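Glucuronan lyase A (Trichoderma reesei, PDB 2ZZJ) is an endo-acting lyase of polysaccharide lyase family 20 that probably cleaves beta-1,4-linked glucuronan, with a calcium ion bound to its beta-jelly-roll fold. Local coordinates at residues A[40-52]-A[197-209]. Sequence-based numbering, arbitrary orientation.
Sequences MTQTYTPGYTGRY and VGLYANSWHDDGH
An aromatic cluster of Y44, Y52 and W204 pins the loop that leaves strand 37-43 onto the short helix 202-207. W204 meets one tyrosine with its edge and the other with a face. The six-membered ring of W204 turns its edge to the face of Y52 in a T-shaped pair, planes at 88°, W204 CE3 lying 3.5 Å from Y52 CD1. Y44 then lies over one face of the indole: Y44 CB sits 3.8 Å from the centroid of the six-membered ring, and the Y44 ring, edge toward the five-membered ring, brings CD1 to 3.6 Å from W204 CD2. That reach comes from chi1 of Y44, -175°, which sets CG anti to the backbone N. The indole NE1 bonds to Y87 OH on strand 86-95. In the jelly roll, strands 37-43 and 199-200 belong to different sheets, and M40 CB packs on L199 CB, 4.0 Å apart, where the two sheets face each other. At the loop's far end A201 N donates to Y52 O (2.9 Å, 160°), while Y52 OH accepts T45 N across the loop. An alanine in place of Y52 would probably leave the W204 edge without the ring it meets and T45 N without its acceptor. R51 CG lies 3.9 Å from the H205 ring centroid, a CH-pi contact over one face; H205 ND1 bonds in its ring plane to D206 OD1, which also accepts a hydrogen bond from the water that R51 NE donates to.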
loop_
_atom_site.group_PDB
_atom_site.type_symbol
_atom_site.label_atom_id
_atom_site.label_comp_id
_atom_site.label_asym_id
_atom_site.label_seq_id
_atom_site.Cartn_x
_atom_site.Cartn_y
_atom_site.Cartn_z
ATOM N N MET A 40 11.087 -2.947 -6.965
ATOM C CA MET A 40 11.139 -1.557 -6.519
ATOM C C MET A 40 12.339 -1.415 -5.592
ATOM O O MET A 40 12.528 -2.249 -4.696
ATOM C CB MET A 40 9.880 -1.164 -5.725
ATOM C CG MET A 40 8.639 -0.833 -6.577
ATOM S SD MET A 40 8.189 -2.170 -7.653
ATOM C CE MET A 40 6.480 -1.706 -7.963
ATOM N N THR A 41 13.147 -0.384 -5.807
ATOM C CA THR A 41 14.271 -0.093 -4.880
ATOM C C THR A 41 14.264 1.360 -4.439
ATOM O O THR A 41 13.752 2.261 -5.163
ATOM C CB THR A 41 15.663 -0.485 -5.465
ATOM O OG1 THR A 41 16.145 0.550 -6.340
ATOM C CG2 THR A 41 15.586 -1.810 -6.197
ATOM N N GLN A 42 14.793 1.595 -3.242
ATOM C CA GLN A 42 15.030 2.956 -2.764
ATOM C C GLN A 42 16.387 3.031 -2.065
ATOM O O GLN A 42 16.857 2.040 -1.499
ATOM C CB GLN A 42 13.930 3.439 -1.815
ATOM C CG GLN A 42 12.751 4.132 -2.538
ATOM C CD GLN A 42 13.219 5.468 -3.151
ATOM O OE1 GLN A 42 14.252 6.015 -2.732
ATOM N NE2 GLN A 42 12.477 5.983 -4.140
ATOM N N THR A 43 17.022 4.197 -2.126
ATOM C CA THR A 43 18.384 4.354 -1.603
ATOM C C THR A 43 18.421 5.590 -0.738
ATOM O O THR A 43 18.045 6.688 -1.185
ATOM C CB THR A 43 19.436 4.491 -2.749
ATOM O OG1 THR A 43 19.426 3.324 -3.575
ATOM C CG2 THR A 43 20.863 4.690 -2.179
ATOM N N TYR A 44 18.841 5.424 0.507
ATOM C CA TYR A 44 18.890 6.547 1.435
ATOM C C TYR A 44 20.049 7.447 0.985
ATOM O O TYR A 44 21.092 6.931 0.591
ATOM C CB TYR A 44 19.141 6.067 2.880
ATOM C CG TYR A 44 19.069 7.198 3.894
ATOM C CD1 TYR A 44 17.866 7.854 4.161
ATOM C CD2 TYR A 44 20.226 7.638 4.568
ATOM C CE1 TYR A 44 17.804 8.912 5.081
ATOM C CE2 TYR A 44 20.174 8.695 5.483
ATOM C CZ TYR A 44 18.983 9.331 5.731
ATOM O OH TYR A 44 18.924 10.373 6.640
ATOM N N THR A 45 19.842 8.766 1.036
ATOM C CA THR A 45 20.871 9.749 0.596
ATOM C C THR A 45 20.912 10.867 1.645
ATOM O O THR A 45 20.037 11.739 1.682
ATOM C CB THR A 45 20.575 10.346 -0.816
ATOM O OG1 THR A 45 19.298 10.990 -0.789
ATOM C CG2 THR A 45 20.560 9.277 -1.906
ATOM N N PRO A 46 21.904 10.811 2.555
ATOM C CA PRO A 46 21.993 11.846 3.584
ATOM C C PRO A 46 22.002 13.237 2.936
ATOM O O PRO A 46 22.556 13.412 1.842
ATOM C CB PRO A 46 23.328 11.543 4.276
ATOM C CG PRO A 46 23.537 10.071 4.072
ATOM C CD PRO A 46 22.978 9.809 2.675
ATOM N N GLY A 47 21.311 14.176 3.561
ATOM C CA GLY A 47 21.240 15.554 3.057
ATOM C C GLY A 47 19.911 15.885 2.410
ATOM O O GLY A 47 19.380 16.985 2.600
ATOM N N TYR A 48 19.370 14.919 1.661
ATOM C CA TYR A 48 18.126 15.072 0.895
ATOM C C TYR A 48 16.955 15.300 1.838
ATOM O O TYR A 48 16.851 14.639 2.887
ATOM C CB TYR A 48 17.969 13.823 0.011
ATOM C CG TYR A 48 16.671 13.610 -0.759
ATOM C CD1 TYR A 48 16.381 14.345 -1.911
ATOM C CD2 TYR A 48 15.773 12.599 -0.376
ATOM C CE1 TYR A 48 15.217 14.110 -2.647
ATOM C CE2 TYR A 48 14.604 12.352 -1.106
ATOM C CZ TYR A 48 14.332 13.107 -2.241
ATOM O OH TYR A 48 13.177 12.883 -2.961
ATOM N N THR A 49 16.107 16.270 1.506
ATOM C CA THR A 49 14.985 16.627 2.371
ATOM C C THR A 49 13.646 16.166 1.798
ATOM O O THR A 49 12.614 16.395 2.420
ATOM C CB THR A 49 14.899 18.147 2.617
ATOM O OG1 THR A 49 14.893 18.817 1.357
ATOM C CG2 THR A 49 16.095 18.633 3.428
ATOM N N GLY A 50 13.677 15.546 0.621
ATOM C CA GLY A 50 12.452 15.049 -0.041
ATOM C C GLY A 50 12.026 13.634 0.361
ATOM O O GLY A 50 12.478 13.097 1.380
ATOM N N ARG A 51 11.169 13.019 -0.454
ATOM C CA ARG A 51 10.563 11.727 -0.090
ATOM C C ARG A 51 11.083 10.599 -0.956
ATOM O O ARG A 51 11.830 10.832 -1.902
ATOM C CB ARG A 51 9.026 11.820 -0.065
ATOM C CG ARG A 51 8.524 12.620 1.127
ATOM C CD ARG A 51 7.021 12.701 1.214
ATOM N NE ARG A 51 6.538 13.477 2.370
ATOM C CZ ARG A 51 6.426 14.808 2.388
ATOM N NH1 ARG A 51 6.760 15.520 1.313
ATOM N NH2 ARG A 51 5.958 15.437 3.468
ATOM N N TYR A 52 10.728 9.361 -0.597
ATOM C CA TYR A 52 11.395 8.196 -1.135
ATOM C C TYR A 52 10.348 7.182 -1.612
ATOM O O TYR A 52 10.249 6.074 -1.072
ATOM C CB TYR A 52 12.234 7.562 -0.029
ATOM C CG TYR A 52 13.501 8.309 0.395
ATOM C CD1 TYR A 52 14.709 8.103 -0.266
ATOM C CD2 TYR A 52 13.496 9.154 1.528
ATOM C CE1 TYR A 52 15.904 8.765 0.159
ATOM C CE2 TYR A 52 14.679 9.804 1.959
ATOM C CZ TYR A 52 15.858 9.599 1.267
ATOM O OH TYR A 52 17.022 10.223 1.707
ATOM N N VAL A 197 0.944 0.421 -5.394
ATOM C CA VAL A 197 1.824 -0.564 -4.752
ATOM C C VAL A 197 3.278 -0.156 -4.969
ATOM O O VAL A 197 3.656 0.348 -6.047
ATOM C CB VAL A 197 1.538 -2.069 -5.143
ATOM C CG1 VAL A 197 0.082 -2.479 -4.824
ATOM C CG2 VAL A 197 1.940 -2.373 -6.600
ATOM N N GLY A 198 4.109 -0.358 -3.953
ATOM C CA GLY A 198 5.513 -0.036 -4.109
ATOM C C GLY A 198 6.191 0.360 -2.818
ATOM O O GLY A 198 5.529 0.603 -1.798
ATOM N N LEU A 199 7.516 0.434 -2.895
ATOM C CA LEU A 199 8.333 0.717 -1.706
ATOM C C LEU A 199 8.336 2.220 -1.491
ATOM O O LEU A 199 8.845 2.983 -2.342
ATOM C CB LEU A 199 9.759 0.199 -1.927
ATOM C CG LEU A 199 10.764 0.561 -0.805
ATOM C CD1 LEU A 199 10.302 0.037 0.601
ATOM C CD2 LEU A 199 12.089 -0.018 -1.186
ATOM N N TYR A 200 7.787 2.633 -0.359
ATOM C CA TYR A 200 7.760 4.035 0.050
ATOM C C TYR A 200 8.417 4.161 1.413
ATOM O O TYR A 200 7.848 3.781 2.446
ATOM C CB TYR A 200 6.317 4.564 0.018
ATOM C CG TYR A 200 6.096 5.912 0.692
ATOM C CD1 TYR A 200 7.066 6.915 0.616
ATOM C CD2 TYR A 200 4.890 6.209 1.324
ATOM C CE1 TYR A 200 6.857 8.170 1.208
ATOM C CE2 TYR A 200 4.672 7.457 1.944
ATOM C CZ TYR A 200 5.662 8.429 1.853
ATOM O OH TYR A 200 5.483 9.660 2.441
ATOM N N ALA A 201 9.654 4.624 1.414
ATOM C CA ALA A 201 10.443 4.596 2.640
ATOM C C ALA A 201 10.119 5.845 3.411
ATOM O O ALA A 201 10.887 6.809 3.405
ATOM C CB ALA A 201 11.936 4.482 2.305
ATOM N N ASN A 202 8.946 5.856 4.032
ATOM C CA ASN A 202 8.409 7.100 4.588
ATOM C C ASN A 202 9.104 7.598 5.877
ATOM O O ASN A 202 9.264 8.810 6.107
ATOM C CB ASN A 202 6.879 7.050 4.743
ATOM C CG ASN A 202 6.375 5.856 5.541
ATOM O OD1 ASN A 202 7.017 4.825 5.639
ATOM N ND2 ASN A 202 5.163 5.978 6.047
ATOM N N SER A 203 9.527 6.660 6.714
ATOM C CA SER A 203 10.194 7.028 7.966
ATOM C C SER A 203 11.537 7.712 7.745
ATOM O O SER A 203 11.975 8.497 8.618
ATOM C CB SER A 203 10.366 5.810 8.871
ATOM O OG SER A 203 9.130 5.452 9.465
ATOM N N TRP A 204 12.199 7.421 6.615
ATOM C CA TRP A 204 13.461 8.069 6.286
ATOM C C TRP A 204 13.258 9.589 6.246
ATOM O O TRP A 204 14.051 10.345 6.830
ATOM C CB TRP A 204 14.019 7.591 4.932
ATOM C CG TRP A 204 14.591 6.221 4.906
ATOM C CD1 TRP A 204 14.790 5.380 5.988
ATOM C CD2 TRP A 204 15.125 5.529 3.762
ATOM N NE1 TRP A 204 15.393 4.215 5.568
ATOM C CE2 TRP A 204 15.602 4.274 4.216
ATOM C CE3 TRP A 204 15.213 5.829 2.390
ATOM C CZ2 TRP A 204 16.157 3.324 3.357
ATOM C CZ3 TRP A 204 15.777 4.881 1.532
ATOM C CH2 TRP A 204 16.244 3.634 2.027
ATOM N N HIS A 205 12.191 10.035 5.588
ATOM C CA HIS A 205 11.874 11.462 5.544
ATOM C C HIS A 205 11.225 11.936 6.851
ATOM O O HIS A 205 11.702 12.885 7.465
ATOM C CB HIS A 205 10.974 11.777 4.345
ATOM C CG HIS A 205 10.320 13.117 4.427
ATOM N ND1 HIS A 205 9.177 13.342 5.168
ATOM C CD2 HIS A 205 10.658 14.307 3.877
ATOM C CE1 HIS A 205 8.839 14.617 5.063
ATOM N NE2 HIS A 205 9.722 15.222 4.288
ATOM N N ASP A 206 10.153 11.267 7.278
ATOM C CA ASP A 206 9.395 11.693 8.441
ATOM C C ASP A 206 10.265 11.809 9.698
ATOM O O ASP A 206 10.028 12.694 10.528
ATOM C CB ASP A 206 8.215 10.761 8.707
ATOM C CG ASP A 206 7.227 10.680 7.529
ATOM O OD1 ASP A 206 7.317 11.474 6.565
ATOM O OD2 ASP A 206 6.341 9.799 7.573
ATOM N N ASP A 207 11.271 10.947 9.826
ATOM C CA ASP A 207 12.037 10.878 11.071
ATOM C C ASP A 207 13.290 11.745 11.039
ATOM O O ASP A 207 13.871 12.034 12.092
ATOM C CB ASP A 207 12.441 9.445 11.408
ATOM C CG ASP A 207 11.269 8.559 11.780
ATOM O OD1 ASP A 207 10.105 9.030 11.890
ATOM O OD2 ASP A 207 11.542 7.356 11.968
ATOM N N GLY A 208 13.719 12.120 9.840
ATOM C CA GLY A 208 14.923 12.912 9.654
ATOM C C GLY A 208 16.211 12.113 9.611
ATOM O O GLY A 208 17.300 12.692 9.549
ATOM N N HIS A 209 16.101 10.783 9.644
ATOM C CA HIS A 209 17.279 9.913 9.627
ATOM C C HIS A 209 16.819 8.498 9.329
ATOM O O HIS A 209 15.624 8.199 9.416
ATOM C CB HIS A 209 17.989 9.906 10.999
ATOM C CG HIS A 209 17.133 9.381 12.103
ATOM N ND1 HIS A 209 16.167 10.144 12.722
ATOM C CD2 HIS A 209 17.045 8.148 12.651
ATOM C CE1 HIS A 209 15.537 9.412 13.622
ATOM N NE2 HIS A 209 16.047 8.194 13.596
HETATM O O HOH W 1 16.625 11.807 6.487
HETATM O O HOH W 2 5.422 12.368 4.945
HETATM O O HOH W 3 9.952 9.429 2.322
#